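PDB 3LD2: putative acetyltransferase from Streptococcus mutans, which binds coenzyme A and probably transfers an acyl group, perhaps acetyl, from its thioester to an acceptor. Local coordinates for residues 38-42 against 43-47; 54-58 against 59-63; 124-127 against 128-132; 175-179 against 180-184. All blocks are in the same frame, centred on the assembly; numbering follows the deposited sequence.

Interaction 1 (38-42 against 43-47)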
# COMPACT_ATOMS: atom_id res chain seq x y z
N SER A 38 -5.69 -8.33 -11.16
CA SER A 38 -6.88 -7.84 -11.82
C SER A 38 -7.47 -6.67 -11.03
O SER A 38 -7.12 -6.46 -9.86
CB SER A 38 -7.89 -8.97 -11.93
OG SER A 38 -8.42 -9.29 -10.66
N PRO A 39 -8.36 -5.89 -11.68
CA PRO A 39 -9.06 -4.78 -11.03
C PRO A 39 -9.96 -5.30 -9.91
O PRO A 39 -10.57 -6.35 -10.07
CB PRO A 39 -9.94 -4.21 -12.15
CG PRO A 39 -9.36 -4.73 -13.42
CD PRO A 39 -8.66 -6.00 -13.12
N MSE A 40 -10.05 -4.59 -8.80
CA MSE A 40 -10.91 -5.05 -7.71
C MSE A 40 -12.40 -4.93 -8.06
O MSE A 40 -12.84 -3.91 -8.60
CB MSE A 40 -10.60 -4.29 -6.42
CG MSE A 40 -11.37 -4.80 -5.22
SE MSE A 40 -11.31 -3.67 -3.58
CE MSE A 40 -12.49 -2.17 -4.09
N LEU A 41 -13.17 -5.96 -7.74
CA LEU A 41 -14.61 -5.97 -7.97
C LEU A 41 -15.36 -5.53 -6.75
O LEU A 41 -14.91 -5.71 -5.62
CB LEU A 41 -15.09 -7.37 -8.30
CG LEU A 41 -14.66 -8.00 -9.61
CD1 LEU A 41 -15.11 -9.43 -9.58
CD2 LEU A 41 -15.25 -7.22 -10.77
N LEU A 42 -16.55 -5.00 -6.97
CA LEU A 42 -17.38 -4.59 -5.88
C LEU A 42 -17.60 -5.82 -5.03
O LEU A 42 -17.63 -5.75 -3.81
CB LEU A 42 -18.71 -4.08 -6.42
CG LEU A 42 -19.23 -2.79 -5.81
CD1 LEU A 42 -18.40 -1.66 -6.33
CD2 LEU A 42 -20.70 -2.59 -6.20
N SER A 43 -17.74 -6.97 -5.70
CA SER A 43 -18.03 -8.21 -4.97
C SER A 43 -16.80 -8.79 -4.24
O SER A 43 -16.94 -9.72 -3.45
CB SER A 43 -18.69 -9.27 -5.88
OG SER A 43 -17.84 -9.72 -6.91
N ASP A 44 -15.61 -8.23 -4.50
CA ASP A 44 -14.38 -8.63 -3.81
C ASP A 44 -14.17 -7.94 -2.46
O ASP A 44 -13.26 -8.30 -1.72
CB ASP A 44 -13.15 -8.27 -4.66
CG ASP A 44 -12.89 -9.25 -5.77
OD1 ASP A 44 -13.36 -10.41 -5.68
OD2 ASP A 44 -12.19 -8.85 -6.72
N ILE A 45 -15.00 -6.95 -2.15
CA ILE A 45 -14.71 -6.08 -1.01
C ILE A 45 -14.73 -6.78 0.36
O ILE A 45 -13.99 -6.40 1.26
CB ILE A 45 -15.63 -4.84 -0.99
CG1 ILE A 45 -15.25 -3.89 -2.13
CG2 ILE A 45 -15.57 -4.14 0.37
CD1 ILE A 45 -16.20 -2.71 -2.30
N GLU A 46 -15.59 -7.77 0.52
CA GLU A 46 -15.67 -8.53 1.77
C GLU A 46 -14.31 -9.12 2.07
O GLU A 46 -13.81 -9.03 3.19
CB GLU A 46 -16.65 -9.69 1.62
CG GLU A 46 -17.68 -9.78 2.73
CD GLU A 46 -18.74 -8.67 2.63
OE1 GLU A 46 -18.37 -7.49 2.35
OE2 GLU A 46 -19.94 -8.96 2.83
N GLN A 47 -13.73 -9.72 1.06
CA GLN A 47 -12.45 -10.39 1.18
C GLN A 47 -11.29 -9.45 1.47
O GLN A 47 -10.46 -9.74 2.32
CB GLN A 47 -12.17 -11.17 -0.10
CG GLN A 47 -12.77 -12.55 -0.09
CD GLN A 47 -12.52 -13.25 -1.40
OE1 GLN A 47 -11.58 -14.06 -1.53
NE2 GLN A 47 -13.32 -12.90 -2.42
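Leu41 and Asp44 close a tight local turn where strand 35-39, at one border of the sheet, gives way to helix 45-55. The two residues are tied twice, in opposite senses. Asp44 N donates to Leu41 O at 2.8 Å, an i to i-3 bond of the 3-10 turn. In return, Leu41 N donates to Asp44 OD2 at 3.2 Å, nearly straight at 165° but meeting the carboxylate from above its plane. The carboxylate can fold back this way because Asp44 CG sits beside its own backbone N (chi1 -79°), which swings OD2 over Leu41 and to 3.6 Å from Leu41 CB. The other oxygen, Asp44 OD1, forms a salt bridge with Lys87 of strand 82-88, so one buried carboxylate ties the turn to the sheet. In the GNAT fold this is the link from the first strand to the first helix. A weak bond from Ile45 N to Leu42 O, 3.3 Å long, carries the backbone on into helix 45-55. Underneath lies an apolar contact: Met40, a selenomethionine, runs extended from the backbone and then bends at chi3 (74°), which brings CE to 3.8 Å from Ile45 CG1, the two side chains crossing at about a right angle. Phe77, Ile73 and Ile74 of helix 70-77 pack against this pair.

Interaction 2 (54-58 against 59-63). With COA (coenzyme A), chain E.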
# COMPACT_ATOMS: atom_id res chain seq x y z
N LYS A 54 -6.53 -8.67 8.84
CA LYS A 54 -5.63 -9.70 9.38
C LYS A 54 -4.21 -9.21 9.24
O LYS A 54 -3.31 -9.73 9.89
CB LYS A 54 -5.77 -11.05 8.64
CG LYS A 54 -7.10 -11.78 8.82
CD LYS A 54 -7.35 -12.80 7.70
CE LYS A 54 -8.78 -13.36 7.76
NZ LYS A 54 -8.89 -14.69 7.08
N THR A 55 -4.02 -8.21 8.38
CA THR A 55 -2.69 -7.72 8.03
C THR A 55 -2.17 -6.54 8.86
O THR A 55 -0.97 -6.43 9.10
CB THR A 55 -2.63 -7.32 6.55
OG1 THR A 55 -3.14 -8.38 5.73
CG2 THR A 55 -1.21 -7.00 6.14
N TRP A 56 -3.05 -5.63 9.27
CA TRP A 56 -2.58 -4.41 9.92
C TRP A 56 -2.38 -4.60 11.41
O TRP A 56 -3.26 -5.09 12.12
CB TRP A 56 -3.50 -3.21 9.63
CG TRP A 56 -3.72 -2.97 8.16
CD1 TRP A 56 -4.90 -3.07 7.48
CD2 TRP A 56 -2.72 -2.63 7.18
NE1 TRP A 56 -4.70 -2.81 6.14
CE2 TRP A 56 -3.38 -2.54 5.93
CE3 TRP A 56 -1.35 -2.38 7.24
CZ2 TRP A 56 -2.70 -2.21 4.75
CZ3 TRP A 56 -0.67 -2.05 6.06
CH2 TRP A 56 -1.35 -1.98 4.84
N SER A 57 -1.19 -4.22 11.87
CA SER A 57 -0.83 -4.31 13.28
C SER A 57 -0.10 -3.04 13.65
O SER A 57 0.31 -2.28 12.77
CB SER A 57 0.07 -5.51 13.53
OG SER A 57 1.18 -5.51 12.65
N GLU A 58 0.05 -2.82 14.95
CA GLU A 58 0.80 -1.69 15.48
C GLU A 58 2.24 -1.75 15.04
O GLU A 58 2.99 -0.81 15.25
CB GLU A 58 0.73 -1.67 17.01
CG GLU A 58 -0.67 -1.38 17.52
CD GLU A 58 -0.71 -1.04 18.99
OE1 GLU A 58 -0.31 -1.92 19.80
OE2 GLU A 58 -1.14 0.09 19.34
N GLN A 59 2.63 -2.86 14.41
CA GLN A 59 3.97 -2.95 13.84
C GLN A 59 4.09 -2.26 12.46
O GLN A 59 5.17 -1.87 12.06
CB GLN A 59 4.40 -4.43 13.76
CG GLN A 59 5.89 -4.66 13.45
CD GLN A 59 6.78 -4.58 14.70
OE1 GLN A 59 6.54 -3.76 15.60
NE2 GLN A 59 7.81 -5.42 14.74
N ASN A 60 2.98 -2.09 11.73
CA ASN A 60 3.09 -1.55 10.37
C ASN A 60 2.24 -0.32 10.09
O ASN A 60 2.34 0.26 9.01
CB ASN A 60 2.82 -2.63 9.32
CG ASN A 60 1.45 -3.27 9.47
OD1 ASN A 60 0.47 -2.60 9.81
ND2 ASN A 60 1.37 -4.58 9.24
N THR A 61 1.40 0.08 11.04
CA THR A 61 0.61 1.30 10.90
C THR A 61 0.45 1.98 12.27
O THR A 61 0.40 1.30 13.29
CB THR A 61 -0.78 0.97 10.28
OG1 THR A 61 -1.59 2.13 10.31
CG2 THR A 61 -1.50 -0.12 11.08
N PRO A 62 0.37 3.33 12.31
CA PRO A 62 0.18 4.06 13.58
C PRO A 62 -1.28 4.41 13.85
O PRO A 62 -1.60 4.91 14.94
CB PRO A 62 0.95 5.37 13.35
CG PRO A 62 1.38 5.36 11.89
CD PRO A 62 0.68 4.24 11.20
N VAL A 63 -2.15 4.17 12.87
CA VAL A 63 -3.60 4.36 13.03
C VAL A 63 -4.25 3.36 13.97
O VAL A 63 -3.83 2.20 14.05
CB VAL A 63 -4.32 4.21 11.68
CG1 VAL A 63 -5.61 4.97 11.72
CG2 VAL A 63 -3.43 4.71 10.54
N1A COA E . 12.61 -10.49 5.05
C2A COA E . 13.70 -10.04 4.15
N3A COA E . 13.34 -9.47 2.81
C4A COA E . 11.95 -9.36 2.42
C5A COA E . 10.87 -9.79 3.32
C6A COA E . 11.21 -10.38 4.66
N6A COA E . 10.10 -10.79 5.51
N7A COA E . 9.56 -9.57 2.70
C8A COA E . 9.83 -8.98 1.41
N9A COA E . 11.30 -8.77 1.28
C1B COA E . 11.75 -8.55 0.00
C2B COA E . 12.86 -9.28 -0.72
O2B COA E . 14.11 -9.59 -0.18
C3B COA E . 12.47 -9.44 -2.12
O3B COA E . 13.17 -10.21 -3.04
P3B COA E . 13.16 -11.87 -2.81
O7A COA E . 13.58 -12.50 -4.28
O8A COA E . 14.28 -12.35 -1.68
O9A COA E . 11.87 -12.36 -2.36
C4B COA E . 11.08 -8.84 -2.25
O4B COA E . 10.64 -8.35 -0.93
C5B COA E . 10.05 -8.94 -3.31
O5B COA E . 9.33 -9.92 -2.57
P1A COA E . 7.72 -10.20 -2.60
O1A COA E . 7.47 -11.83 -2.49
O2A COA E . 7.19 -9.65 -3.85
O3A COA E . 7.00 -9.46 -1.33
P2A COA E . 5.60 -9.95 -0.64
O4A COA E . 5.92 -11.13 0.46
O5A COA E . 4.64 -10.44 -1.63
O6A COA E . 4.97 -8.68 0.19
CBP COA E . 4.94 -6.90 1.67
CCP COA E . 5.83 -7.69 0.69
CDP COA E . 3.76 -6.32 0.84
CEP COA E . 5.75 -5.80 2.39
CAP COA E . 4.34 -7.90 2.70
OAP COA E . 5.26 -8.30 3.68
C9P COA E . 3.20 -7.23 3.44
O9P COA E . 2.10 -7.65 3.25
N8P COA E . 3.45 -6.70 4.77
C7P COA E . 2.27 -6.64 5.61
C6P COA E . 1.95 -5.21 6.05
C5P COA E . 2.43 -4.19 5.01
O5P COA E . 1.80 -4.05 4.01
N4P COA E . 3.57 -3.34 5.26
C3P COA E . 3.68 -2.00 4.63
C2P COA E . 2.93 -1.84 3.30
S1P COA E . 1.68 -0.53 3.51
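The loop that follows helix 45-55 lines the pantetheine arm of coenzyme A, and the side chain of Asn60 ties it to the end of that helix by reaching back to Thr55 and Ser57. Asn60 CG stands between its own N and carbonyl carbon (chi1 58°), which turns the amide over the preceding backbone. There ND2 donates to Thr55 O at 3.0 Å, with the acceptor in the amide plane, while OD1 accepts from Ser57 N at 3.1 Å, the donor lying above the plane of the Asn60 amide C=O. Ser57 O is gripped in turn by two backbone donors, Asn60 N at 2.9 Å and Thr61 N at 3.1 Å. The amide and the indole of Trp56 stand almost perpendicular, 87° apart, with Asn60 OD1 at the ring edge, 3.2 Å from Trp56 CE3. Elsewhere on that edge, coenzyme A S1P lies in the ring plane, 3.6 Å from Trp56 CH2. Thr55 CG2 packs on C7P of the cofactor at 3.5 Å. Around the loop, Thr55 and Trp56 rest on Ala116 of strand 110-117, Asn60 touches Asn153, and Pro62 leans on Phe175 and Leu177 of strand 166-177.

Interaction 3 (124-127 against 128-132). With COA (coenzyme A), chain E.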
# COMPACT_ATOMS: atom_id res chain seq x y z
N LYS A 124 6.60 -14.86 -2.20
CA LYS A 124 6.39 -15.60 -3.44
C LYS A 124 6.32 -14.72 -4.68
O LYS A 124 5.95 -15.21 -5.74
CB LYS A 124 5.13 -16.44 -3.34
CG LYS A 124 5.10 -17.38 -2.14
CD LYS A 124 3.88 -18.29 -2.17
CE LYS A 124 3.64 -18.92 -0.80
NZ LYS A 124 2.50 -19.90 -0.77
N GLY A 125 6.67 -13.44 -4.56
CA GLY A 125 6.64 -12.53 -5.70
C GLY A 125 5.36 -11.71 -5.90
O GLY A 125 5.28 -10.91 -6.84
N ILE A 126 4.36 -11.91 -5.04
CA ILE A 126 3.07 -11.22 -5.18
C ILE A 126 3.17 -9.70 -5.00
O ILE A 126 2.61 -8.93 -5.80
CB ILE A 126 2.01 -11.77 -4.20
CG1 ILE A 126 1.60 -13.19 -4.59
CG2 ILE A 126 0.79 -10.85 -4.16
CD1 ILE A 126 0.92 -13.96 -3.45
N GLY A 127 3.87 -9.28 -3.95
CA GLY A 127 4.09 -7.87 -3.71
C GLY A 127 4.76 -7.23 -4.91
O GLY A 127 4.32 -6.21 -5.43
N ARG A 128 5.84 -7.84 -5.37
CA ARG A 128 6.57 -7.33 -6.50
C ARG A 128 5.66 -7.11 -7.71
O ARG A 128 5.72 -6.07 -8.37
CB ARG A 128 7.72 -8.29 -6.82
CG ARG A 128 8.65 -7.82 -7.89
CD ARG A 128 9.92 -8.65 -7.98
NE ARG A 128 10.52 -8.39 -9.29
CZ ARG A 128 11.81 -8.51 -9.61
NH1 ARG A 128 12.71 -8.90 -8.70
NH2 ARG A 128 12.19 -8.22 -10.86
N ALA A 129 4.80 -8.09 -7.99
CA ALA A 129 3.97 -8.09 -9.18
C ALA A 129 2.88 -7.01 -9.08
O ALA A 129 2.53 -6.36 -10.07
CB ALA A 129 3.35 -9.48 -9.40
N LEU A 130 2.35 -6.84 -7.88
CA LEU A 130 1.40 -5.76 -7.66
C LEU A 130 2.07 -4.41 -7.97
O LEU A 130 1.60 -3.63 -8.80
CB LEU A 130 0.89 -5.80 -6.22
CG LEU A 130 -0.50 -6.33 -5.80
CD1 LEU A 130 -1.44 -6.81 -6.92
CD2 LEU A 130 -0.38 -7.37 -4.68
N VAL A 131 3.20 -4.17 -7.31
CA VAL A 131 3.91 -2.90 -7.42
C VAL A 131 4.23 -2.63 -8.87
O VAL A 131 4.15 -1.49 -9.34
CB VAL A 131 5.20 -2.91 -6.54
CG1 VAL A 131 6.18 -1.83 -6.97
CG2 VAL A 131 4.82 -2.77 -5.07
N GLN A 132 4.54 -3.69 -9.59
CA GLN A 132 4.96 -3.55 -10.97
C GLN A 132 3.82 -3.13 -11.89
O GLN A 132 4.01 -2.31 -12.79
CB GLN A 132 5.55 -4.85 -11.46
CG GLN A 132 6.89 -4.66 -12.08
CD GLN A 132 7.92 -4.17 -11.06
OE1 GLN A 132 8.05 -4.73 -9.97
NE2 GLN A 132 8.67 -3.12 -11.42
N1A COA E . 12.61 -10.49 5.05
C2A COA E . 13.70 -10.04 4.15
N3A COA E . 13.34 -9.47 2.81
C4A COA E . 11.95 -9.36 2.42
C5A COA E . 10.87 -9.79 3.32
C6A COA E . 11.21 -10.38 4.66
N6A COA E . 10.10 -10.79 5.51
N7A COA E . 9.56 -9.57 2.70
C8A COA E . 9.83 -8.98 1.41
N9A COA E . 11.30 -8.77 1.28
C1B COA E . 11.75 -8.55 0.00
C2B COA E . 12.86 -9.28 -0.72
O2B COA E . 14.11 -9.59 -0.18
C3B COA E . 12.47 -9.44 -2.12
O3B COA E . 13.17 -10.21 -3.04
P3B COA E . 13.16 -11.87 -2.81
O7A COA E . 13.58 -12.50 -4.28
O8A COA E . 14.28 -12.35 -1.68
O9A COA E . 11.87 -12.36 -2.36
C4B COA E . 11.08 -8.84 -2.25
O4B COA E . 10.64 -8.35 -0.93
C5B COA E . 10.05 -8.94 -3.31
O5B COA E . 9.33 -9.92 -2.57
P1A COA E . 7.72 -10.20 -2.60
O1A COA E . 7.47 -11.83 -2.49
O2A COA E . 7.19 -9.65 -3.85
O3A COA E . 7.00 -9.46 -1.33
P2A COA E . 5.60 -9.95 -0.64
O4A COA E . 5.92 -11.13 0.46
O5A COA E . 4.64 -10.44 -1.63
O6A COA E . 4.97 -8.68 0.19
CBP COA E . 4.94 -6.90 1.67
CCP COA E . 5.83 -7.69 0.69
CDP COA E . 3.76 -6.32 0.84
CEP COA E . 5.75 -5.80 2.39
CAP COA E . 4.34 -7.90 2.70
OAP COA E . 5.26 -8.30 3.68
C9P COA E . 3.20 -7.23 3.44
O9P COA E . 2.10 -7.65 3.25
N8P COA E . 3.45 -6.70 4.77
C7P COA E . 2.27 -6.64 5.61
C6P COA E . 1.95 -5.21 6.05
C5P COA E . 2.43 -4.19 5.01
O5P COA E . 1.80 -4.05 4.01
N4P COA E . 3.57 -3.34 5.26
C3P COA E . 3.68 -2.00 4.63
C2P COA E . 2.93 -1.84 3.30
S1P COA E . 1.68 -0.53 3.51
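Gly125 and Ala129 begin the regular hydrogen bonding of helix 126-138, with Gly125 at the N-cap: Ala129 N donates to Gly125 O at 3.1 Å. The next two bonds in the series run from Leu130 N to Ile126 O and from Val131 N to Gly127 O, the last almost straight at 176°. A second group of bonds goes to coenzyme A. Its pyrophosphate sits across the start of the helix, where the backbone N-H groups have no earlier carbonyl to bind: Gly125 N donates to coenzyme A O1A, Gly127 N to coenzyme A O5A and Arg128 N to coenzyme A O2A, each at 2.7 Å. This is the pyrophosphate-binding loop of the GNAT fold, and the helix dipole probably adds to the hold on the negative charge. The positive phi of Gly125 (93°) is the N-cap conformation that presents its N to O1A, and Gly127, with no side chain, lies against the pyrophosphate. Apolar contact comes last. Ile126 and Leu130 lie side by side and point the same way, Ile126 CG2 touching Leu130 CD2 at 3.7 Å. Within the beta-alpha-beta unit of strand 110-117, helix 126-138 and strand 144-150, Ile126 packs on Val117 and Leu130 on Ile115, both of strand 110-117; Ala129 reaches Met35 and Ile37 of strand 35-39, and Leu130 also meets Leu96 of strand 92-100.

Interaction 4 (175-179 against 180-184)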
# COMPACT_ATOMS: atom_id res chain seq x y z
N PHE A 175 6.17 8.44 16.03
CA PHE A 175 5.10 7.69 16.68
C PHE A 175 5.58 6.90 17.88
O PHE A 175 6.70 6.37 17.89
CB PHE A 175 4.43 6.75 15.68
CG PHE A 175 4.01 7.43 14.42
CD1 PHE A 175 2.92 8.30 14.41
CD2 PHE A 175 4.70 7.22 13.24
CE1 PHE A 175 2.54 8.95 13.26
CE2 PHE A 175 4.31 7.85 12.08
CZ PHE A 175 3.23 8.71 12.08
N PHE A 176 4.72 6.84 18.89
CA PHE A 176 4.93 5.99 20.05
C PHE A 176 3.97 4.78 19.94
O PHE A 176 2.76 4.94 20.02
CB PHE A 176 4.67 6.81 21.32
CG PHE A 176 5.04 6.10 22.59
CD1 PHE A 176 6.38 5.86 22.90
CD2 PHE A 176 4.06 5.66 23.47
CE1 PHE A 176 6.73 5.21 24.09
CE2 PHE A 176 4.40 5.00 24.66
CZ PHE A 176 5.74 4.78 24.97
N LEU A 177 4.53 3.59 19.74
CA LEU A 177 3.71 2.37 19.64
C LEU A 177 4.39 1.21 20.35
O LEU A 177 5.52 0.83 20.02
CB LEU A 177 3.45 2.01 18.17
CG LEU A 177 2.70 3.07 17.35
CD1 LEU A 177 3.21 3.07 15.90
CD2 LEU A 177 1.15 2.92 17.44
N LYS A 178 3.69 0.65 21.34
CA LYS A 178 4.18 -0.48 22.12
C LYS A 178 5.42 -0.08 22.88
O LYS A 178 6.43 -0.77 22.81
CB LYS A 178 4.52 -1.64 21.18
CG LYS A 178 3.32 -2.32 20.65
CD LYS A 178 3.72 -3.49 19.81
CE LYS A 178 4.45 -3.05 18.57
NZ LYS A 178 4.45 -4.22 17.68
N GLY A 179 5.36 1.04 23.59
CA GLY A 179 6.49 1.54 24.34
C GLY A 179 7.75 1.85 23.55
O GLY A 179 8.80 2.07 24.13
N GLN A 180 7.66 1.87 22.22
CA GLN A 180 8.82 2.27 21.44
C GLN A 180 8.53 3.54 20.65
O GLN A 180 7.40 3.77 20.19
CB GLN A 180 9.24 1.18 20.46
CG GLN A 180 9.08 -0.23 20.95
CD GLN A 180 9.29 -1.22 19.84
OE1 GLN A 180 10.17 -1.04 18.99
NE2 GLN A 180 8.49 -2.26 19.82
N TYR A 181 9.57 4.35 20.46
CA TYR A 181 9.50 5.49 19.55
C TYR A 181 9.83 5.05 18.16
O TYR A 181 10.94 4.61 17.88
CB TYR A 181 10.42 6.64 20.00
CG TYR A 181 9.81 7.37 21.14
CD1 TYR A 181 8.83 8.34 20.92
CD2 TYR A 181 10.14 7.05 22.45
CE1 TYR A 181 8.22 9.01 22.00
CE2 TYR A 181 9.54 7.71 23.53
CZ TYR A 181 8.58 8.68 23.29
OH TYR A 181 7.99 9.31 24.36
N VAL A 182 8.86 5.17 17.27
CA VAL A 182 9.06 4.70 15.91
C VAL A 182 9.28 5.89 14.99
O VAL A 182 8.67 6.94 15.18
CB VAL A 182 7.86 3.84 15.47
CG1 VAL A 182 8.13 3.22 14.10
CG2 VAL A 182 7.63 2.76 16.52
N ASP A 183 10.18 5.73 14.04
CA ASP A 183 10.40 6.74 13.01
C ASP A 183 9.50 6.54 11.79
O ASP A 183 9.01 5.44 11.52
CB ASP A 183 11.85 6.73 12.54
CG ASP A 183 12.84 7.14 13.62
OD1 ASP A 183 12.47 7.84 14.59
OD2 ASP A 183 14.02 6.77 13.47
N ASP A 184 9.33 7.61 11.04
CA ASP A 184 8.57 7.57 9.81
C ASP A 184 9.56 7.70 8.66
O ASP A 184 10.21 8.74 8.51
CB ASP A 184 7.57 8.71 9.79
CG ASP A 184 6.59 8.63 8.65
OD1 ASP A 184 6.43 7.52 8.07
OD2 ASP A 184 5.98 9.67 8.34
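Over one face of the Tyr181 ring stands the edge of Phe176, an edge-to-face aromatic pair with planes inclined at 51° and centroids 4.8 Å apart. The two rings decorate a beta hairpin made by the end of strand 166-177 and the start of strand 180-190, joined by a type I' turn from Leu177 to Gln180. Phe176 CD1 hangs over the centre of the tyrosine ring, 3.6 Å from Tyr181 CZ. Phe176 gets there with CG anti to its own N (chi1 -172°), whereas Tyr181 CG lies beside its N, and the two side chains meet across the strands. On the other face of the sheet, the Phe175 ring brings CE2 to 4.1 Å from Asp184 CB, ring and carboxylate planes 61° apart, and the carboxylate itself is held by His148 through Asp184 OD2. Lys178 and Gly179 fill the middle of the turn, both with positive phi, as a type I' turn has; at Gly179 this is the conformation glycine favours. Phe176 and Tyr181 form a non-hydrogen-bonded pair; Phe175 and Val182 form the hydrogen-bonded pair next to it, with Phe175 N donating to Val182 O at 3.0 Å. Val182 faces the same way as Phe175 and Leu177, and all three pack on Leu150 of strand 144-150. Lys178 NZ is hydrogen-bonded to Gln59 OE1 of the loop after helix 45-55. Between the strands, Phe176 CA makes a CA-H...O contact with Gln180 O at 3.3 Å.

In the fold
Interactions 2 and 3 both touch coenzyme A but in different ways: 124-132 binds the pyrophosphate with backbone N-H groups at a helix start, whereas 54-63 lines the pantetheine arm with side chains. Interactions 1 and 2 share helix 45-55, one at its beginning and one at its end, and each uses an acidic or amide side chain to pin a turn. Interaction 4 is the most aromatic, a hairpin far out on the sheet, with its centre about 33 Å from that of interaction 1. It touches interaction 2, through Lys178 with Gln59 and Phe175 with Pro62. Interaction 3 has four of seven touching residues buried, interaction 1 three of seven, interaction 4 two of nine with five exposed.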